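Local atomic coordinates of retinol dehydratase (Spodoptera frugiperda, PDB entry 1FMJ), a protein that dehydrates retinol, probably by way of a sulfated intermediate, and belongs to the sulfotransferase family. Residues Leu28-Val36 with Met110-Tyr120. Numbering follows the deposited sequence.
Sequences LGAFPTTYV and MIYDPEKQEEY. With CA (calcium ion), chain F; RTL (retinol), chain H.
Thr33 turns OG1 anti to its own carbonyl carbon and beside its backbone N (chi1 -44°), and Tyr120 CG is likewise anti to its carbonyl carbon (chi1 -64°), which brings the phenol OH up to the threonine oxygen, with that oxygen at the edge of the phenol ring. A chain of hydrogen bonds starts there: Tyr120 OH donates to Thr33 OG1 over 2.7 Å, and Thr33 OG1 in turn donates to Ile111 O at a short 2.5 Å, from above the carbonyl plane. On its acceptor side, Tyr120 OH takes the backbone N-H of Asp113, with N and OH 2.8 Å apart. A phenylalanine in place of Tyr120 would probably keep most of the ring packing but leave Thr33 OG1 without this donor and the Asp113 amide without its acceptor.

Pro32 lies over one face of the phenol ring, offset toward the rim, in a CH-pi contact that brings CB to 3.4 Å from Tyr120 CE2. Phe31 meets the same ring differently: the edge of Tyr120 points toward the phenylalanine face in an offset edge-to-face pair, planes at 64°. Farther along, Phe31 CE2 packs 3.8 Å from Ile111 CG1. The extended chain of Lys116 reaches to Pro32, its NZ donating to Pro32 O at 3.1 Å.

Phe31, Tyr112 and Tyr120 all belong to the retinol pocket and gather round the ring end of the ligand, with Tyr120 CD2 3.5 Å from retinol C3. One residue before Glu119, Glu118 O binds the calcium ion at 2.5 Å, and Asn121 and Asp122 complete the protein's share of that site. Hydroxyls and backbone groups thus tie the loop leading into strand 35-38 to the loop after strand 104-105, while ring carbons of Phe31, Tyr112 and Tyr120 make the closest approaches from these segments to the apolar ring of retinol.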
# COMPACT_ATOMS: atom_id res chain seq x y z
N LEU A 28 -12.50 -6.58 -12.50
CA LEU A 28 -12.92 -6.07 -11.20
C LEU A 28 -14.42 -5.76 -11.16
O LEU A 28 -14.93 -5.25 -10.16
CB LEU A 28 -12.14 -4.79 -10.88
CG LEU A 28 -10.68 -4.73 -11.33
CD1 LEU A 28 -10.16 -3.31 -11.25
CD2 LEU A 28 -9.85 -5.64 -10.44
N GLY A 29 -15.11 -6.07 -12.25
CA GLY A 29 -16.54 -5.79 -12.35
C GLY A 29 -17.41 -6.25 -11.19
O GLY A 29 -18.27 -5.52 -10.72
N ALA A 30 -17.19 -7.48 -10.73
CA ALA A 30 -17.97 -8.03 -9.64
C ALA A 30 -17.86 -7.19 -8.36
O ALA A 30 -18.83 -7.06 -7.61
CB ALA A 30 -17.55 -9.46 -9.37
N PHE A 31 -16.69 -6.62 -8.11
CA PHE A 31 -16.52 -5.82 -6.90
C PHE A 31 -17.38 -4.57 -6.98
O PHE A 31 -17.43 -3.92 -8.01
CB PHE A 31 -15.06 -5.43 -6.71
CG PHE A 31 -14.78 -4.88 -5.34
CD1 PHE A 31 -14.96 -5.67 -4.21
CD2 PHE A 31 -14.36 -3.56 -5.18
CE1 PHE A 31 -14.73 -5.16 -2.94
CE2 PHE A 31 -14.13 -3.04 -3.91
CZ PHE A 31 -14.31 -3.84 -2.79
N PRO A 32 -18.07 -4.23 -5.88
CA PRO A 32 -18.95 -3.06 -5.80
C PRO A 32 -18.37 -1.67 -6.03
O PRO A 32 -18.92 -0.88 -6.80
CB PRO A 32 -19.58 -3.19 -4.41
CG PRO A 32 -19.60 -4.67 -4.19
CD PRO A 32 -18.22 -5.06 -4.67
N THR A 33 -17.26 -1.34 -5.37
CA THR A 33 -16.67 -0.01 -5.52
C THR A 33 -16.09 0.22 -6.92
O THR A 33 -15.41 -0.65 -7.46
CB THR A 33 -15.55 0.21 -4.48
OG1 THR A 33 -15.99 -0.25 -3.20
CG2 THR A 33 -15.23 1.69 -4.38
N THR A 34 -16.37 1.38 -7.50
CA THR A 34 -15.89 1.72 -8.84
C THR A 34 -14.77 2.75 -8.78
O THR A 34 -14.52 3.34 -7.73
CB THR A 34 -17.03 2.29 -9.71
OG1 THR A 34 -17.62 3.41 -9.03
CG2 THR A 34 -18.09 1.24 -9.96
N TYR A 35 -14.11 2.98 -9.91
CA TYR A 35 -13.01 3.95 -9.98
C TYR A 35 -13.34 5.20 -10.81
O TYR A 35 -14.38 5.30 -11.45
CB TYR A 35 -11.77 3.33 -10.64
CG TYR A 35 -11.16 2.12 -9.97
CD1 TYR A 35 -11.50 0.83 -10.37
CD2 TYR A 35 -10.16 2.26 -9.01
CE1 TYR A 35 -10.85 -0.28 -9.85
CE2 TYR A 35 -9.50 1.15 -8.47
CZ TYR A 35 -9.85 -0.11 -8.90
OH TYR A 35 -9.20 -1.21 -8.41
N VAL A 36 -12.40 6.14 -10.77
CA VAL A 36 -12.43 7.39 -11.53
C VAL A 36 -10.97 7.82 -11.60
O VAL A 36 -10.20 7.56 -10.67
CB VAL A 36 -13.24 8.52 -10.86
CG1 VAL A 36 -14.70 8.11 -10.72
CG2 VAL A 36 -12.64 8.88 -9.51
N MET A 110 -11.29 4.51 1.24
CA MET A 110 -11.76 4.59 -0.15
C MET A 110 -12.27 3.32 -0.83
O MET A 110 -13.07 3.40 -1.77
CB MET A 110 -10.70 5.25 -1.05
CG MET A 110 -9.65 4.31 -1.63
SD MET A 110 -8.72 5.10 -2.97
CE MET A 110 -7.25 4.04 -3.07
N ILE A 111 -11.83 2.16 -0.38
CA ILE A 111 -12.27 0.93 -1.03
C ILE A 111 -13.71 0.60 -0.68
O ILE A 111 -14.33 -0.27 -1.29
CB ILE A 111 -11.36 -0.26 -0.64
CG1 ILE A 111 -11.63 -1.45 -1.57
CG2 ILE A 111 -11.58 -0.65 0.80
CD1 ILE A 111 -10.58 -2.55 -1.47
N TYR A 112 -14.26 1.31 0.29
CA TYR A 112 -15.64 1.06 0.72
C TYR A 112 -16.61 2.17 0.37
O TYR A 112 -16.35 3.34 0.63
CB TYR A 112 -15.67 0.84 2.24
CG TYR A 112 -17.05 0.56 2.79
CD1 TYR A 112 -17.77 -0.56 2.37
CD2 TYR A 112 -17.63 1.40 3.75
CE1 TYR A 112 -19.03 -0.85 2.90
CE2 TYR A 112 -18.89 1.12 4.28
CZ TYR A 112 -19.58 -0.00 3.85
OH TYR A 112 -20.83 -0.29 4.35
N ASP A 113 -17.75 1.79 -0.20
CA ASP A 113 -18.80 2.73 -0.58
C ASP A 113 -20.07 2.41 0.23
O ASP A 113 -20.81 1.49 -0.12
CB ASP A 113 -19.08 2.57 -2.08
CG ASP A 113 -20.03 3.62 -2.62
OD1 ASP A 113 -20.14 3.71 -3.86
OD2 ASP A 113 -20.67 4.34 -1.83
N PRO A 114 -20.34 3.17 1.31
CA PRO A 114 -21.52 2.95 2.16
C PRO A 114 -22.83 2.77 1.40
O PRO A 114 -23.69 1.97 1.78
CB PRO A 114 -21.54 4.19 3.05
CG PRO A 114 -20.09 4.53 3.18
CD PRO A 114 -19.59 4.36 1.76
N GLU A 115 -22.97 3.52 0.31
CA GLU A 115 -24.16 3.46 -0.53
C GLU A 115 -24.39 2.06 -1.09
O GLU A 115 -25.50 1.72 -1.49
CB GLU A 115 -24.02 4.48 -1.67
CG GLU A 115 -25.30 4.74 -2.46
CD GLU A 115 -25.18 5.91 -3.44
OE1 GLU A 115 -26.17 6.20 -4.14
OE2 GLU A 115 -24.10 6.55 -3.50
N LYS A 116 -23.34 1.24 -1.10
CA LYS A 116 -23.46 -0.11 -1.64
C LYS A 116 -23.22 -1.20 -0.60
O LYS A 116 -22.87 -2.34 -0.94
CB LYS A 116 -22.48 -0.28 -2.80
CG LYS A 116 -22.62 0.79 -3.85
CD LYS A 116 -21.65 0.58 -5.00
CE LYS A 116 -21.78 1.70 -6.01
NZ LYS A 116 -20.94 1.48 -7.22
N GLN A 117 -23.42 -0.86 0.66
CA GLN A 117 -23.21 -1.80 1.75
C GLN A 117 -23.79 -3.19 1.51
O GLN A 117 -23.17 -4.19 1.84
CB GLN A 117 -23.76 -1.22 3.06
CG GLN A 117 -23.72 -2.20 4.23
CD GLN A 117 -24.13 -1.58 5.54
OE1 GLN A 117 -24.45 -2.28 6.50
NE2 GLN A 117 -24.11 -0.25 5.60
N GLU A 118 -24.98 -3.26 0.93
CA GLU A 118 -25.62 -4.55 0.68
C GLU A 118 -24.93 -5.42 -0.36
O GLU A 118 -25.04 -6.64 -0.33
CB GLU A 118 -27.09 -4.35 0.24
CG GLU A 118 -28.00 -3.70 1.27
CD GLU A 118 -27.92 -2.18 1.28
OE1 GLU A 118 -28.72 -1.55 1.99
OE2 GLU A 118 -27.05 -1.61 0.57
N GLU A 119 -24.20 -4.78 -1.27
CA GLU A 119 -23.51 -5.47 -2.35
C GLU A 119 -22.19 -6.17 -2.03
O GLU A 119 -21.76 -7.06 -2.77
CB GLU A 119 -23.26 -4.49 -3.49
CG GLU A 119 -24.53 -3.85 -4.02
CD GLU A 119 -24.24 -2.71 -4.97
OE1 GLU A 119 -23.38 -2.89 -5.86
OE2 GLU A 119 -24.87 -1.65 -4.84
N TYR A 120 -21.55 -5.80 -0.92
CA TYR A 120 -20.26 -6.39 -0.60
C TYR A 120 -20.18 -7.82 -0.11
O TYR A 120 -19.23 -8.53 -0.44
CB TYR A 120 -19.52 -5.48 0.38
CG TYR A 120 -19.19 -4.14 -0.21
CD1 TYR A 120 -19.97 -3.03 0.06
CD2 TYR A 120 -18.10 -3.99 -1.05
CE1 TYR A 120 -19.67 -1.79 -0.48
CE2 TYR A 120 -17.79 -2.75 -1.61
CZ TYR A 120 -18.58 -1.66 -1.32
OH TYR A 120 -18.26 -0.43 -1.84
CA CA F . -26.27 -8.65 0.35
C1 RTL H . -13.67 -5.68 1.68
C2 RTL H . -15.03 -5.37 0.97
C3 RTL H . -15.81 -4.25 1.63
C4 RTL H . -15.58 -3.38 2.87
C5 RTL H . -14.23 -3.83 3.44
C6 RTL H . -13.35 -4.82 2.96
C7 RTL H . -12.06 -5.13 3.62
C8 RTL H . -10.91 -4.42 3.42
C9 RTL H . -9.62 -4.72 4.07
C10 RTL H . -8.54 -3.91 3.76
C11 RTL H . -7.14 -3.95 4.24
C12 RTL H . -6.25 -3.85 3.19
C13 RTL H . -4.78 -3.84 3.06
C14 RTL H . -3.93 -3.75 1.99
C15 RTL H . -3.42 -2.42 1.61
O1 RTL H . -2.27 -2.10 2.28
C16 RTL H . -12.70 -5.44 0.51
C17 RTL H . -13.76 -7.19 1.94
C18 RTL H . -13.93 -3.03 4.71
C19 RTL H . -9.51 -5.91 5.04
C20 RTL H . -4.21 -3.98 4.48